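INRS (Synechocystis sp., PDB 5FMN) is a nickel-responsive transcriptional regulator that probably represses genes by binding their control regions, here seen in its metal-sensing repressor domain. Local coordinates at residues M79-C82 with I83-A87; L99-A102 with L103-L107. All coordinates share one frame; numbering follows the deposited sequence.

Interaction 1: residues M79-C82 with I83-A87; sequences MNEC and ITRAA
Asn80 and Thr84 meet one turn apart on a single helix, and the carbonyl oxygen of Asn80 is gripped twice. Thr84 N donates to Asn80 O at 2.9 Å. Thr84 OG1 donates to the same Asn80 O at 2.7 Å, from the opposite face of the carbonyl plane and 38° out of it. The hydroxyl gets there because OG1 lies beside its own backbone N, anti to the carbonyl carbon (chi1 -64°). The hydroxyl bond holds the threonine side chain in this rotation. Asn80 OD1 lies 3.2 Å from Thr84 OG1, at the same hydroxyl. On the buried side, Ile83 rests its CG2 branch against Asn80 O at 3.5 Å, while Ile83 N bonds Met79 O almost straight.

The other flank is looser. The Arg85 chain bends at chi3 and swings its guanidinium back over the preceding turn. Glu81 O lies over one face of that group, toward its rim, and Cys82 SG is 3.8 Å from Arg85 NH2. Glu81 is exposed, and its extended chain leaves OE1 4.2 Å from Arg85 NH1, too far apart to pair directly. The two charged planes are turned 71° apart. The firm partner of Arg85 is Glu95, which forms a salt bridge with NH2.

That bridge ties helix 53-89 to helix 92-106 of the same chain. Ala86 packs on Glu95 there, and Cys82 on Glu95 and Glu98. Ile83 and Asn80 face the second subunit, where they meet its Glu95 and Leu96.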
loop_
_atom_site.group_PDB
_atom_site.type_symbol
_atom_site.label_atom_id
_atom_site.label_comp_id
_atom_site.label_asym_id
_atom_site.label_seq_id
_atom_site.Cartn_x
_atom_site.Cartn_y
_atom_site.Cartn_z
ATOM N N MET B 79 -9.870 13.212 13.738
ATOM C CA MET B 79 -8.692 13.525 14.565
ATOM C C MET B 79 -8.878 14.831 15.294
ATOM O O MET B 79 -8.565 14.928 16.486
ATOM C CB MET B 79 -7.412 13.657 13.724
ATOM C CG MET B 79 -6.420 12.501 13.790
ATOM S SD MET B 79 -4.782 12.883 13.097
ATOM C CE MET B 79 -5.222 13.707 11.546
ATOM N N ASN B 80 -9.312 15.847 14.534
ATOM C CA ASN B 80 -9.647 17.143 15.092
ATOM C C ASN B 80 -10.666 17.074 16.235
ATOM O O ASN B 80 -10.420 17.650 17.296
ATOM C CB ASN B 80 -10.125 18.111 14.010
ATOM C CG ASN B 80 -10.431 19.495 14.567
ATOM O OD1 ASN B 80 -9.783 19.967 15.498
ATOM N ND2 ASN B 80 -11.467 20.118 14.042
ATOM N N GLU B 81 -11.770 16.347 16.047
ATOM C CA GLU B 81 -12.739 16.142 17.149
ATOM C C GLU B 81 -12.100 15.430 18.332
ATOM O O GLU B 81 -12.328 15.819 19.465
ATOM C CB GLU B 81 -13.974 15.378 16.731
ATOM C CG GLU B 81 -14.782 16.082 15.657
ATOM C CD GLU B 81 -15.900 15.214 15.107
ATOM O OE1 GLU B 81 -16.057 14.066 15.612
ATOM O OE2 GLU B 81 -16.601 15.687 14.174
ATOM N N CYS B 82 -11.274 14.422 18.080
ATOM C CA CYS B 82 -10.672 13.652 19.188
ATOM C C CYS B 82 -9.736 14.497 20.021
ATOM O O CYS B 82 -9.846 14.533 21.243
ATOM C CB CYS B 82 -9.935 12.400 18.692
ATOM S SG CYS B 82 -11.040 11.148 17.945
ATOM N N ILE B 83 -8.834 15.209 19.371
ATOM C CA ILE B 83 -7.897 16.046 20.115
ATOM C C ILE B 83 -8.567 17.263 20.774
ATOM O O ILE B 83 -8.180 17.664 21.891
ATOM C CB ILE B 83 -6.681 16.464 19.261
ATOM C CG1 ILE B 83 -5.548 16.930 20.188
ATOM C CG2 ILE B 83 -7.050 17.570 18.295
ATOM C CD1 ILE B 83 -4.317 17.444 19.470
ATOM N N THR B 84 -9.566 17.834 20.099
ATOM C CA THR B 84 -10.385 18.908 20.673
ATOM C C THR B 84 -11.149 18.451 21.945
ATOM O O THR B 84 -11.108 19.106 22.980
ATOM C CB THR B 84 -11.391 19.459 19.632
ATOM O OG1 THR B 84 -10.683 20.064 18.528
ATOM C CG2 THR B 84 -12.299 20.472 20.265
ATOM N N ARG B 85 -11.814 17.310 21.860
ATOM C CA ARG B 85 -12.549 16.733 22.997
ATOM C C ARG B 85 -11.636 16.365 24.184
ATOM O O ARG B 85 -12.036 16.497 25.339
ATOM C CB ARG B 85 -13.326 15.513 22.518
ATOM C CG ARG B 85 -14.514 15.105 23.372
ATOM C CD ARG B 85 -15.519 14.270 22.567
ATOM N NE ARG B 85 -14.871 13.153 21.868
ATOM C CZ ARG B 85 -14.880 12.941 20.547
ATOM N NH1 ARG B 85 -15.586 13.706 19.733
ATOM N NH2 ARG B 85 -14.171 11.942 20.035
ATOM N N ALA B 86 -10.407 15.943 23.891
ATOM C CA ALA B 86 -9.366 15.722 24.898
ATOM C C ALA B 86 -8.944 16.969 25.662
ATOM O O ALA B 86 -8.842 16.944 26.894
ATOM C CB ALA B 86 -8.126 15.081 24.255
ATOM N N ALA B 87 -8.671 18.045 24.947
ATOM C CA ALA B 87 -8.413 19.331 25.599
ATOM C C ALA B 87 -9.597 19.800 26.442
ATOM O O ALA B 87 -9.397 20.246 27.577
ATOM C CB ALA B 87 -8.037 20.378 24.578
#

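Interaction 2: residues L99-A102 with L103-L107; sequences LKEA and LDRFL
Asp104 N donates to Lys100 O at 2.8 Å, the shortest of four backbone bonds that join this turn to the next. Leu103 N reaches Leu99 O in the carbonyl plane, at 3.0 Å. The last bond, from Phe106 N to Ala102 O, is more bent, with an N-H...O angle of 138°. The polar tie of the Asp104 side chain is to another chain: OD1 forms a salt bridge with Arg72 of the second subunit. CG sits beside the backbone N (chi1 -71°), which leaves both carboxylate oxygens near Lys100 O, another acceptor, without bonding to it. Replacing this aspartate with alanine is likely to cost Arg72 of the second subunit this carboxylate partner and weaken the link between the two chains.

Glu101 and Arg105 are only loosely matched. Their chains cross at an angle, and Glu101 OE2 stays 4.4 Å from Arg105 NH1, too far for a salt bridge. Both pack on the third subunit, against its Pro54 and Ile58.

The apolar side is carried by Leu99 and Leu103. Leu99 CD2 touches Leu103 CG at 4.0 Å, and both residues are buried against the second subunit. The Phe106 side chain packs on Ala71 and Leu75 of helix 53-89. This is an amphipathic final helix of the all-helical CsoR-like fold, packed along the long helix of its own chain and into the subunit interface.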
loop_
_atom_site.group_PDB
_atom_site.type_symbol
_atom_site.label_atom_id
_atom_site.label_comp_id
_atom_site.label_asym_id
_atom_site.label_seq_id
_atom_site.Cartn_x
_atom_site.Cartn_y
_atom_site.Cartn_z
ATOM N N LEU B 99 -9.187 7.421 18.169
ATOM C CA LEU B 99 -8.343 7.772 17.063
ATOM C C LEU B 99 -7.828 6.491 16.472
ATOM O O LEU B 99 -7.775 6.367 15.254
ATOM C CB LEU B 99 -7.150 8.623 17.497
ATOM C CG LEU B 99 -6.794 9.714 16.494
ATOM C CD1 LEU B 99 -5.570 10.479 16.966
ATOM C CD2 LEU B 99 -6.561 9.122 15.110
ATOM N N LYS B 100 -7.399 5.566 17.335
ATOM C CA LYS B 100 -6.699 4.360 16.891
ATOM C C LYS B 100 -7.612 3.445 16.097
ATOM O O LYS B 100 -7.156 2.857 15.124
ATOM C CB LYS B 100 -6.069 3.610 18.061
ATOM C CG LYS B 100 -4.826 4.308 18.603
ATOM C CD LYS B 100 -4.531 3.969 20.054
ATOM C CE LYS B 100 -3.160 4.481 20.457
ATOM N NZ LYS B 100 -2.671 3.787 21.678
ATOM N N GLU B 101 -8.894 3.398 16.472
ATOM C CA GLU B 101 -9.883 2.647 15.731
ATOM C C GLU B 101 -10.017 3.184 14.323
ATOM O O GLU B 101 -10.193 2.422 13.372
ATOM C CB GLU B 101 -11.300 2.690 16.370
ATOM C CG GLU B 101 -12.065 1.368 16.109
ATOM C CD GLU B 101 -13.603 1.456 15.962
ATOM O OE1 GLU B 101 -14.313 2.076 16.800
ATOM O OE2 GLU B 101 -14.135 0.788 15.035
ATOM N N ALA B 102 -10.081 4.504 14.226
ATOM C CA ALA B 102 -10.247 5.157 12.954
ATOM C C ALA B 102 -9.034 4.905 12.064
ATOM O O ALA B 102 -9.194 4.653 10.877
ATOM C CB ALA B 102 -10.458 6.641 13.169
ATOM N N LEU B 103 -7.827 4.994 12.622
ATOM C CA LEU B 103 -6.595 4.614 11.901
ATOM C C LEU B 103 -6.521 3.149 11.532
ATOM O O LEU B 103 -5.952 2.791 10.516
ATOM C CB LEU B 103 -5.349 4.917 12.741
ATOM C CG LEU B 103 -4.858 6.342 12.805
ATOM C CD1 LEU B 103 -3.673 6.444 13.743
ATOM C CD2 LEU B 103 -4.468 6.791 11.408
ATOM N N ASP B 104 -6.993 2.277 12.408
ATOM C CA ASP B 104 -7.022 0.858 12.060
ATOM C C ASP B 104 -7.765 0.707 10.742
ATOM O O ASP B 104 -7.234 0.114 9.816
ATOM C CB ASP B 104 -7.681 0.037 13.168
ATOM C CG ASP B 104 -6.800 -0.075 14.431
ATOM O OD1 ASP B 104 -5.560 0.096 14.330
ATOM O OD2 ASP B 104 -7.355 -0.383 15.523
ATOM N N ARG B 105 -8.961 1.298 10.634
ATOM C CA ARG B 105 -9.846 1.043 9.469
ATOM C C ARG B 105 -9.421 1.864 8.256
ATOM O O ARG B 105 -9.765 1.534 7.130
ATOM C CB ARG B 105 -11.348 1.274 9.798
ATOM C CG ARG B 105 -11.864 0.560 11.073
ATOM C CD ARG B 105 -12.250 -0.915 10.958
ATOM N NE ARG B 105 -11.090 -1.802 11.064
ATOM C CZ ARG B 105 -10.414 -2.064 12.198
ATOM N NH1 ARG B 105 -10.733 -1.472 13.359
ATOM N NH2 ARG B 105 -9.366 -2.892 12.158
ATOM N N PHE B 106 -8.647 2.915 8.494
ATOM C CA PHE B 106 -8.033 3.711 7.426
ATOM C C PHE B 106 -6.805 3.057 6.776
ATOM O O PHE B 106 -6.538 3.315 5.617
ATOM C CB PHE B 106 -7.627 5.084 7.979
ATOM C CG PHE B 106 -7.083 6.019 6.948
ATOM C CD1 PHE B 106 -5.727 6.021 6.635
ATOM C CD2 PHE B 106 -7.918 6.919 6.302
ATOM C CE1 PHE B 106 -5.219 6.892 5.682
ATOM C CE2 PHE B 106 -7.415 7.779 5.342
ATOM C CZ PHE B 106 -6.068 7.767 5.027
ATOM N N LEU B 107 -6.021 2.284 7.526
ATOM C CA LEU B 107 -4.742 1.781 7.011
ATOM C C LEU B 107 -4.875 0.451 6.280
ATOM O O LEU B 107 -4.335 0.297 5.185
ATOM C CB LEU B 107 -3.711 1.686 8.140
ATOM C CG LEU B 107 -3.338 3.066 8.709
ATOM C CD1 LEU B 107 -2.733 2.935 10.092
ATOM C CD2 LEU B 107 -2.400 3.826 7.777
ATOM O OXT LEU B 107 -5.533 -0.484 6.737
#

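Interaction 1 comes first along the chain, near the end of helix 53-89. Interaction 2 follows on helix 92-106, which runs back beside it after a short connection. Their centres are about 15 Å apart, and both belong to the metal-sensitive repressor domain. They touch directly: Met79 CG packs on Leu99 CD2 at 3.6 Å, and Cys82 SG lies 4.2 Å from Leu99 N. Leu99 is therefore a residue through which 99-107 meets 79-87. Both interactions also touch the second subunit, so the pairing of these two helices within one chain and the joining of two chains share residues. Interaction 2 reaches a third subunit as well, which links this helical hairpin to the four-chain assembly.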